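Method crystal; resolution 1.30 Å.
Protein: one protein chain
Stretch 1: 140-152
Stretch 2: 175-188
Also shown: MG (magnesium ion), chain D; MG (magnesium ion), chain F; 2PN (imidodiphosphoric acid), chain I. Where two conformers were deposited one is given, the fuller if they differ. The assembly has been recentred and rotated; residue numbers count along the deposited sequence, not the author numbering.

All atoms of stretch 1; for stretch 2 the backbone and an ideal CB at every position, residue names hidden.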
ATOM      1  N   MET A 140      -5.103  13.233   2.904  1.00  8.10           N
ATOM      2  CA  MET A 140      -5.562  12.574   1.677  1.00  8.55           C
ATOM      3  C   MET A 140      -4.647  12.933   0.505  1.00  7.96           C
ATOM      4  O   MET A 140      -4.248  12.074  -0.282  1.00  8.84           O
ATOM      5  CB  MET A 140      -7.002  12.964   1.373  1.00  7.86           C
ATOM      6  CG  MET A 140      -8.038  12.439   2.367  1.00  8.39           C
ATOM      7  SD  MET A 140      -9.705  12.982   1.996  1.00  9.43           S
ATOM      8  CE  MET A 140     -10.043  12.042   0.518  1.00 11.21           C
ATOM      9  N   MET A 141      -4.318  14.211   0.411  1.00  8.11           N
ATOM     10  CA  MET A 141      -3.402  14.702  -0.625  1.00  8.12           C
ATOM     11  C   MET A 141      -2.073  13.956  -0.541  1.00  8.28           C
ATOM     12  O   MET A 141      -1.540  13.493  -1.562  1.00  8.92           O
ATOM     13  CB  MET A 141      -3.208  16.194  -0.420  1.00  8.93           C
ATOM     14  CG  MET A 141      -2.281  16.851  -1.439  1.00  9.63           C
ATOM     15  SD  MET A 141      -1.492  18.364  -0.846  1.00 10.89           S
ATOM     16  CE  MET A 141      -0.404  17.655   0.381  1.00 11.69           C
ATOM     17  N   CYS A 142      -1.532  13.861   0.668  1.00  8.32           N
ATOM     18  CA  CYS A 142      -0.236  13.174   0.855  1.00  8.49           C
ATOM     19  C   CYS A 142      -0.361  11.716   0.434  1.00  8.28           C
ATOM     20  O   CYS A 142       0.561  11.172  -0.210  1.00  8.96           O
ATOM     21  CB  CYS A 142       0.247  13.264   2.287  1.00  9.50           C
ATOM     22  SG  CYS A 142       0.807  14.898   2.773  1.00 10.65           S
ATOM     23  N   ALA A 143      -1.428  11.042   0.836  1.00  8.36           N
ATOM     24  CA  ALA A 143      -1.579   9.633   0.456  1.00  8.10           C
ATOM     25  C   ALA A 143      -1.554   9.463  -1.060  1.00  7.57           C
ATOM     26  O   ALA A 143      -0.913   8.520  -1.571  1.00  8.84           O
ATOM     27  CB  ALA A 143      -2.855   9.069   1.016  1.00  9.90           C
ATOM     28  N   ILE A 144      -2.211  10.353  -1.801  1.00  7.61           N
ATOM     29  CA  ILE A 144      -2.278  10.205  -3.266  1.00  8.07           C
ATOM     30  C   ILE A 144      -0.899  10.493  -3.857  1.00  8.21           C
ATOM     31  O   ILE A 144      -0.479   9.802  -4.787  1.00  8.72           O
ATOM     32  CB  ILE A 144      -3.379  11.100  -3.857  1.00  8.07           C
ATOM     33  CG1 ILE A 144      -4.760  10.797  -3.269  1.00  8.40           C
ATOM     34  CG2 ILE A 144      -3.387  10.953  -5.379  1.00  8.69           C
ATOM     35  CD1 ILE A 144      -5.767  11.877  -3.489  1.00 10.65           C
ATOM     36  N   LEU A 145      -0.212  11.512  -3.362  1.00  8.69           N
ATOM     37  CA  LEU A 145       1.162  11.796  -3.821  1.00  9.63           C
ATOM     38  C   LEU A 145       2.068  10.603  -3.569  1.00 10.12           C
ATOM     39  O   LEU A 145       2.968  10.320  -4.369  1.00 10.70           O
ATOM     40  CB  LEU A 145       1.683  13.036  -3.108  1.00 10.60           C
ATOM     41  CG  LEU A 145       1.093  14.353  -3.585  1.00 11.57           C
ATOM     42  CD1 LEU A 145       1.374  15.418  -2.539  1.00 13.08           C
ATOM     43  CD2 LEU A 145       1.632  14.759  -4.942  1.00 12.71           C
ATOM     44  N   SER A 146       1.887   9.892  -2.465  1.00  9.28           N
ATOM     45  CA  SER A 146       2.711   8.716  -2.131  1.00 10.46           C
ATOM     46  C   SER A 146       2.379   7.570  -3.082  1.00  9.02           C
ATOM     47  O   SER A 146       3.291   7.011  -3.717  1.00  9.82           O
ATOM     48  CB  SER A 146       2.508   8.332  -0.690  1.00 13.46           C
ATOM     49  OG  SER A 146       3.424   7.324  -0.371  1.00 18.98           O
ATOM     50  N   ASP A 147       1.115   7.198  -3.154  1.00  8.84           N
ATOM     51  CA  ASP A 147       0.731   6.041  -3.987  1.00  9.07           C
ATOM     52  C   ASP A 147       1.053   6.258  -5.457  1.00  8.61           C
ATOM     53  O   ASP A 147       1.414   5.306  -6.140  1.00  9.97           O
ATOM     54  CB  ASP A 147      -0.751   5.752  -3.842  1.00  9.37           C
ATOM     55  CG  ASP A 147      -1.060   4.684  -2.823  1.00  9.83           C
ATOM     56  OD1 ASP A 147      -0.304   4.590  -1.862  1.00 11.46           O
ATOM     57  OD2 ASP A 147      -2.120   4.010  -2.918  1.00  8.69           O
ATOM     58  N   THR A 148       0.941   7.483  -5.948  1.00  8.01           N
ATOM     59  CA  THR A 148       1.219   7.763  -7.351  1.00  9.03           C
ATOM     60  C   THR A 148       2.685   8.111  -7.589  1.00  9.09           C
ATOM     61  O   THR A 148       3.040   8.375  -8.742  1.00  9.63           O
ATOM     62  CB  THR A 148       0.351   8.871  -7.906  1.00  8.62           C
ATOM     63  OG1 THR A 148       0.683  10.125  -7.326  1.00  9.31           O
ATOM     64  CG2 THR A 148      -1.126   8.576  -7.803  1.00  9.54           C
ATOM     65  N   VAL A 149       3.502   8.112  -6.560  1.00  9.06           N
ATOM     66  CA  VAL A 149       4.936   8.458  -6.711  1.00  9.14           C
ATOM     67  C   VAL A 149       5.036   9.838  -7.374  1.00  9.17           C
ATOM     68  O   VAL A 149       5.721  10.035  -8.396  1.00  9.68           O
ATOM     69  CB  VAL A 149       5.773   7.361  -7.391  1.00  9.09           C
ATOM     70  CG1 VAL A 149       7.263   7.669  -7.242  1.00 11.42           C
ATOM     71  CG2 VAL A 149       5.444   5.995  -6.819  1.00 10.52           C
ATOM     72  N   ILE A 150       4.356  10.810  -6.797  1.00  9.17           N
ATOM     73  CA  ILE A 150       4.392  12.196  -7.317  1.00  9.47           C
ATOM     74  C   ILE A 150       3.993  12.180  -8.791  1.00  9.53           C
ATOM     75  O   ILE A 150       4.583  12.889  -9.630  1.00 11.17           O
ATOM     76  CB  ILE A 150       5.736  12.903  -7.077  1.00  9.97           C
ATOM     77  CG1 ILE A 150       6.487  12.440  -5.825  1.00 11.51           C
ATOM     78  CG2 ILE A 150       5.492  14.407  -7.051  1.00 12.06           C
ATOM     79  CD1 ILE A 150       7.888  13.041  -5.655  1.00 12.35           C
ATOM     80  N   PHE A 151       2.974  11.401  -9.105  1.00  9.48           N
ATOM     81  CA  PHE A 151       2.362  11.273 -10.450  1.00  9.30           C
ATOM     82  C   PHE A 151       3.241  10.473 -11.413  1.00 10.52           C
ATOM     83  O   PHE A 151       2.852  10.342 -12.585  1.00 12.61           O
ATOM     84  CB  PHE A 151       1.964  12.613 -11.065  1.00 10.47           C
ATOM     85  CG  PHE A 151       1.188  13.547 -10.189  1.00 11.06           C
ATOM     86  CD1 PHE A 151       0.282  13.104  -9.238  1.00 11.91           C
ATOM     87  CD2 PHE A 151       1.256  14.901 -10.432  1.00 13.53           C
ATOM     88  CE1 PHE A 151      -0.468  14.005  -8.515  1.00 12.45           C
ATOM     89  CE2 PHE A 151       0.492  15.796  -9.710  1.00 15.49           C
ATOM     90  CZ  PHE A 151      -0.370  15.347  -8.743  1.00 14.60           C
ATOM     91  N   LYS A 152       4.366   9.937 -10.977  1.00  9.76           N
ATOM     92  CA  LYS A 152       5.258   9.187 -11.886  1.00 10.71           C
ATOM     93  C   LYS A 152       4.785   7.755 -12.113  1.00 10.20           C
ATOM     94  O   LYS A 152       5.117   7.144 -13.120  1.00 11.19           O
ATOM     95  CB  LYS A 152       6.669   9.116 -11.296  1.00 12.38           C
ATOM     96  CG  LYS A 152       7.381  10.449 -11.112  1.00 13.81           C
ATOM     97  CD  LYS A 152       8.675  10.321 -10.301  1.00 17.41           C
ATOM     98  CE  LYS A 152       9.432  11.633 -10.119  1.00 23.24           C
ATOM     99  NZ  LYS A 152      10.866  11.362 -10.154  1.00 31.52           N
ATOM    100  N   UNK A 175       2.719  24.135  -2.942  1.00 12.72           N
ATOM    101  CA  UNK A 175       3.722  23.330  -3.673  1.00 12.21           C
ATOM    102  C   UNK A 175       3.568  21.869  -3.245  1.00 11.50           C
ATOM    103  O   UNK A 175       4.354  21.301  -2.447  1.00 11.93           O
ATOM    104  CB  UNK A 175       5.143  23.828  -3.404  1.00 12.21           C
ATOM    105  N   UNK A 176       2.535  21.248  -3.758  1.00 10.80           N
ATOM    106  CA  UNK A 176       2.237  19.862  -3.363  1.00 10.68           C
ATOM    107  C   UNK A 176       3.291  18.903  -3.902  1.00  9.99           C
ATOM    108  O   UNK A 176       3.528  17.856  -3.260  1.00 10.33           O
ATOM    109  CB  UNK A 176       0.851  19.447  -3.862  1.00 10.68           C
ATOM    110  N   UNK A 177       3.921  19.184  -5.029  1.00 10.62           N
ATOM    111  CA  UNK A 177       4.953  18.240  -5.518  1.00 11.04           C
ATOM    112  C   UNK A 177       6.143  18.215  -4.564  1.00 10.40           C
ATOM    113  O   UNK A 177       6.790  17.163  -4.452  1.00 11.07           O
ATOM    114  CB  UNK A 177       5.419  18.623  -6.924  1.00 11.04           C
ATOM    115  N   UNK A 178       6.463  19.324  -3.902  1.00 10.92           N
ATOM    116  CA  UNK A 178       7.550  19.313  -2.891  1.00 11.00           C
ATOM    117  C   UNK A 178       7.131  18.554  -1.652  1.00 10.58           C
ATOM    118  O   UNK A 178       8.007  17.933  -1.039  1.00 11.67           O
ATOM    119  CB  UNK A 178       7.952  20.738  -2.506  1.00 11.00           C
ATOM    120  N   UNK A 179       5.868  18.577  -1.260  1.00 10.17           N
ATOM    121  CA  UNK A 179       5.417  17.690  -0.180  1.00 10.33           C
ATOM    122  C   UNK A 179       5.649  16.238  -0.629  1.00 10.36           C
ATOM    123  O   UNK A 179       6.132  15.440   0.162  1.00 10.76           O
ATOM    124  CB  UNK A 179       3.946  17.934   0.162  1.00 10.33           C
ATOM    125  N   UNK A 180       5.332  15.923  -1.877  1.00 10.52           N
ATOM    126  CA  UNK A 180       5.591  14.599  -2.454  1.00 10.94           C
ATOM    127  C   UNK A 180       7.041  14.234  -2.283  1.00  9.85           C
ATOM    128  O   UNK A 180       7.370  13.134  -1.808  1.00 10.47           O
ATOM    129  CB  UNK A 180       5.210  14.558  -3.935  1.00 10.94           C
ATOM    130  N   UNK A 181       7.945  15.114  -2.705  1.00  9.82           N
ATOM    131  CA  UNK A 181       9.374  14.808  -2.624  1.00  9.83           C
ATOM    132  C   UNK A 181       9.794  14.649  -1.162  1.00  9.69           C
ATOM    133  O   UNK A 181      10.599  13.775  -0.870  1.00 10.73           O
ATOM    134  CB  UNK A 181      10.201  15.903  -3.302  1.00  9.83           C
ATOM    135  N   UNK A 182       9.261  15.470  -0.266  1.00  9.87           N
ATOM    136  CA  UNK A 182       9.581  15.343   1.171  1.00 10.17           C
ATOM    137  C   UNK A 182       9.303  13.909   1.622  1.00 10.11           C
ATOM    138  O   UNK A 182      10.079  13.313   2.379  1.00 10.03           O
ATOM    139  CB  UNK A 182       8.769  16.334   2.007  1.00 10.17           C
ATOM    140  N   UNK A 183       8.152  13.380   1.261  1.00  9.51           N
ATOM    141  CA  UNK A 183       7.762  12.019   1.690  0.70 10.06           C
ATOM    142  C   UNK A 183       8.773  10.994   1.204  1.00  8.96           C
ATOM    143  O   UNK A 183       9.110  10.056   1.966  1.00  9.79           O
ATOM    144  CB  UNK A 183       6.369  11.662   1.168  0.70 10.06           C
ATOM    145  N   UNK A 184       9.228  11.123  -0.033  1.00  8.80           N
ATOM    146  CA  UNK A 184      10.233  10.175  -0.557  1.00  9.12           C
ATOM    147  C   UNK A 184      11.614  10.403   0.042  1.00  8.63           C
ATOM    148  O   UNK A 184      12.358   9.432   0.176  1.00  9.51           O
ATOM    149  CB  UNK A 184      10.319  10.286  -2.081  1.00  9.12           C
ATOM    150  N   UNK A 185      11.935  11.606   0.457  1.00  8.97           N
ATOM    151  CA  UNK A 185      13.178  11.819   1.238  1.00  9.35           C
ATOM    152  C   UNK A 185      13.069  11.124   2.594  1.00  9.33           C
ATOM    153  O   UNK A 185      14.020  10.511   3.040  1.00  9.89           O
ATOM    154  CB  UNK A 185      13.452  13.312   1.434  1.00  9.35           C
ATOM    155  N   UNK A 186      11.910  11.166   3.230  1.00  8.98           N
ATOM    156  CA  UNK A 186      11.703  10.400   4.481  1.00  9.09           C
ATOM    157  C   UNK A 186      11.857   8.910   4.202  1.00 10.03           C
ATOM    158  O   UNK A 186      12.563   8.220   4.964  1.00 10.50           O
ATOM    159  CB  UNK A 186      10.324  10.685   5.080  1.00  9.09           C
ATOM    160  N   UNK A 187      11.253   8.400   3.141  1.00  9.64           N
ATOM    161  CA  UNK A 187      11.345   6.969   2.812  1.00  9.97           C
ATOM    162  C   UNK A 187      12.792   6.563   2.579  1.00 10.41           C
ATOM    163  O   UNK A 187      13.126   5.400   2.794  1.00 11.75           O
ATOM    164  CB  UNK A 187      10.505   6.643   1.576  1.00  9.97           C
ATOM    165  N   UNK A 188      13.631   7.468   2.091  1.00 10.25           N
ATOM    166  CA  UNK A 188      15.015   7.164   1.710  1.00 10.36           C
ATOM    167  C   UNK A 188      15.937   7.126   2.928  1.00 10.86           C
ATOM    168  O   UNK A 188      17.100   6.750   2.754  1.00 12.81           O
ATOM    169  CB  UNK A 188      15.526   8.197   0.704  1.00 10.36           C
TER
HETATM  170 MG    MG D 402      -3.056   2.283  -2.062  1.00  7.30          MG
HETATM  171 MG    MG F 404       0.433   2.807  -0.812  1.00 10.37          MG
HETATM  172  P1  2PN I 407      -0.657   0.236  -2.435  1.00  7.60           P
HETATM  173  O1  2PN I 407      -1.085  -0.408  -1.119  1.00  7.96           O
HETATM  174  O2  2PN I 407       0.584   1.077  -2.285  1.00  7.90           O
HETATM  175  O3  2PN I 407      -1.805   1.004  -3.062  1.00  7.99           O
HETATM  176  N1  2PN I 407      -0.303  -0.996  -3.466  1.00  7.29           N
HETATM  177  P2  2PN I 407       1.080  -1.592  -4.139  1.00  8.36           P
HETATM  178  O4  2PN I 407       1.036  -3.087  -3.833  1.00  9.41           O
HETATM  179  O5  2PN I 407       2.262  -0.932  -3.462  1.00  8.34           O
HETATM  180  O6  2PN I 407       1.023  -1.317  -5.622  1.00  8.99           O

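Stretch 1 supplies a helix, 140-147, and a turn after it; stretch 2 is a second helix, its axis 9.3 Å from the first at closest approach and inclined by 66°. Each position can be read from its CA-to-CB direction and from the atoms its ideal CB meets.

Position 175 precedes the first helical turn, with phi/psi of -103/75 and nothing of stretch 1 near its CB. This is an N-cap site, favouring Asp, Asn, Ser or Thr. It is Asp175; Asp175 OD1 accepts from the backbone N of position 178 at 3.2 Å, a capping bond.

Position 176 points toward stretch 1, its ideal CB 4.0 Å from Met141 SD and 4.3 Å from Leu145 CD1. Those apolar neighbours, with the Phe151 ring further along, suit a large aliphatic or aromatic side chain. Phe176 (chi1 p) packs its CB 3.9 Å from Met141 SD, and its CE1 lies 4.0 Å from Phe151 CE2, which sits at the edge of the Phe176 ring.

Position 177 points sideways, 4.2 Å from Ile150 CG2 at its ideal CB. A long chain that can lie over Ile150 and Phe151 would suit, Lys, Arg, Gln or Met among them. The extended Lys177 places CG 4.1 Å from Ile150 CG2 and CE 4.1 Å from Phe151 CE2. Position 178 points away, so stretch 1 sets no demand; it is Glu178.

Position 179 faces Met141 CE, Leu145 CD1 and Cys142 SG, all 4.4 to 5.1 Å from the ideal CB. A compact aliphatic such as Val, Ile or Ala fits. Val179 brings CG1 to 3.7 Å from Cys142 SG and 4.1 Å from Met141 CE.

Position 180 is the most restrictive: an ideal CB would stand 3.1 Å from Ile150 CG1, and CA is 5.4 Å from Leu145 CA. The tight approach favours glycine, and Gly180 is found; its C lies 3.7 Å from Ile150 CD1.

At 181 CA-to-CB points away, yet the ideal CB is 4.4 Å from Ile150 CD1, so a flexible apolar chain could turn back. Met181 does: Met181 CE lies 3.7 Å from Ile150 CD1. Position 182 is sideways and out of contact, leaving the choice open; it is Asp182.

Position 183 points toward stretch 1, but its ideal CB is 5.4 Å from Ser146 CB, leaving room for a long apolar chain such as Met or Leu. Met183 sets CE 3.5 Å from Leu145 CB and SD 3.7 Å from Cys142 CB.

Position 184 also faces stretch 1, its ideal CB 5.1 Å from Ile150 CD1, with Val149 beyond; an aromatic or long aliphatic could span the gap. Phe184 puts CZ 4.0 Å from Val149 CG1 and 3.5 Å from Ser146 O, which meets the ring edge.

Positions 185 and 186 are out of reach, so stretch 1 leaves the choice open; they carry Lys185 and Val186. Position 187 points toward stretch 1 across open space, where a long polar chain could reach Ser146 OG. Lys187 does so: Lys187 NZ donates to Ser146 OG at 3.1 Å. Position 188, out of reach, is equally unconstrained by stretch 1; it is Ser188, whose OG donates to Phe184 O at 2.8 Å.

Stretch 2 175-188: DFKEVGMDMFKVKS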
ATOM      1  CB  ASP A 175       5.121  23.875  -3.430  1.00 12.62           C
ATOM      2  CG  ASP A 175       6.147  23.309  -4.371  1.00 14.09           C
ATOM      3  OD1 ASP A 175       5.886  22.275  -5.025  1.00 14.68           O
ATOM      4  OD2 ASP A 175       7.239  23.865  -4.376  1.00 16.64           O
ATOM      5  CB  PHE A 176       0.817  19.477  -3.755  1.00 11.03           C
ATOM      6  CG  PHE A 176       0.413  19.745  -5.185  1.00 11.56           C
ATOM      7  CD1 PHE A 176       0.754  18.887  -6.221  1.00 13.26           C
ATOM      8  CD2 PHE A 176      -0.321  20.881  -5.487  1.00 13.38           C
ATOM      9  CE1 PHE A 176       0.337  19.163  -7.523  1.00 15.66           C
ATOM     10  CE2 PHE A 176      -0.674  21.185  -6.782  1.00 16.36           C
ATOM     11  CZ  PHE A 176      -0.357  20.321  -7.783  1.00 17.39           C
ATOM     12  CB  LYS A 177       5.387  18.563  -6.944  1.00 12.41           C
ATOM     13  CG  LYS A 177       4.293  18.250  -7.961  1.00 14.60           C
ATOM     14  CD  LYS A 177       4.740  18.476  -9.385  1.00 19.30           C
ATOM     15  CE  LYS A 177       3.586  18.356 -10.338  1.00 24.06           C
ATOM     16  NZ  LYS A 177       3.956  18.769 -11.707  1.00 32.90           N
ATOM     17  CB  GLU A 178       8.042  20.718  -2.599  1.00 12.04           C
ATOM     18  CG  GLU A 178       9.085  21.150  -3.600  1.00 13.09           C
ATOM     19  CD  GLU A 178      10.370  20.339  -3.550  1.00 13.86           C
ATOM     20  OE1 GLU A 178      10.623  19.596  -4.495  1.00 17.18           O
ATOM     21  OE2 GLU A 178      11.102  20.421  -2.532  1.00 13.81           O
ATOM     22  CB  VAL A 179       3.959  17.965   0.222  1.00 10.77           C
ATOM     23  CG1 VAL A 179       3.506  16.980   1.285  1.00 11.59           C
ATOM     24  CG2 VAL A 179       3.793  19.398   0.716  1.00 11.93           C
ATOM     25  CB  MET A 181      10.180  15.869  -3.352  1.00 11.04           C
ATOM     26  CG  MET A 181      11.633  15.459  -3.485  1.00 14.27           C
ATOM     27  SD  MET A 181      11.912  13.902  -4.384  1.00 17.82           S
ATOM     28  CE  MET A 181      11.302  14.340  -5.990  1.00 19.94           C
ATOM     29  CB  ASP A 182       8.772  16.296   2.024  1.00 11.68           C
ATOM     30  CG  ASP A 182       9.208  17.732   1.972  1.00 15.27           C
ATOM     31  OD1 ASP A 182      10.241  17.990   1.378  1.00 14.76           O
ATOM     32  OD2 ASP A 182       8.421  18.551   2.448  1.00 23.92           O
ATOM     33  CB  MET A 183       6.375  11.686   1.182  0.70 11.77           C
ATOM     34  CG  MET A 183       5.289  12.431   1.998  0.70 13.40           C
ATOM     35  SD  MET A 183       3.631  11.947   1.501  0.70 15.24           S
ATOM     36  CE  MET A 183       3.574  12.685  -0.126  0.70 15.14           C
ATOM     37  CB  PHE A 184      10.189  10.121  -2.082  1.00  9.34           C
ATOM     38  CG  PHE A 184       8.960   9.394  -2.568  1.00  9.07           C
ATOM     39  CD1 PHE A 184       8.935   8.012  -2.597  1.00  9.38           C
ATOM     40  CD2 PHE A 184       7.808  10.081  -2.894  1.00  9.58           C
ATOM     41  CE1 PHE A 184       7.771   7.342  -2.949  1.00  9.70           C
ATOM     42  CE2 PHE A 184       6.664   9.406  -3.260  1.00 10.12           C
ATOM     43  CZ  PHE A 184       6.633   8.034  -3.267  1.00 10.17           C
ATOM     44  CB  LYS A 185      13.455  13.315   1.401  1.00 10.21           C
ATOM     45  CG  LYS A 185      13.855  14.013   0.110  1.00 11.43           C
ATOM     46  CD  LYS A 185      14.142  15.483   0.364  1.00 16.05           C
ATOM     47  CE  LYS A 185      14.513  16.270  -0.830  1.00 18.37           C
ATOM     48  NZ  LYS A 185      15.194  17.504  -0.345  1.00 15.75           N
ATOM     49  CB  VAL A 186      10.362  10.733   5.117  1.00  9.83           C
ATOM     50  CG1 VAL A 186      10.066   9.803   6.288  1.00 10.99           C
ATOM     51  CG2 VAL A 186      10.343  12.181   5.600  1.00 10.70           C
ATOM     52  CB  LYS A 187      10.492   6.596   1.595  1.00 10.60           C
ATOM     53  CG  LYS A 187       8.992   6.550   1.837  1.00 12.98           C
ATOM     54  CD  LYS A 187       8.165   6.066   0.597  1.00 14.91           C
ATOM     55  CE  LYS A 187       6.782   5.418   0.890  1.00 19.04           C
ATOM     56  NZ  LYS A 187       5.787   5.313  -0.250  1.00 20.46           N
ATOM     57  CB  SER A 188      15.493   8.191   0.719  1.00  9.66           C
ATOM     58  OG  SER A 188      14.722   8.186  -0.483  1.00 10.74           O
TER
HETATM   59  O   HOH W   1       2.749   2.664  -1.341  1.00 10.78           O
HETATM   60  O   HOH W   2       0.602   4.709   0.656  1.00 11.34           O
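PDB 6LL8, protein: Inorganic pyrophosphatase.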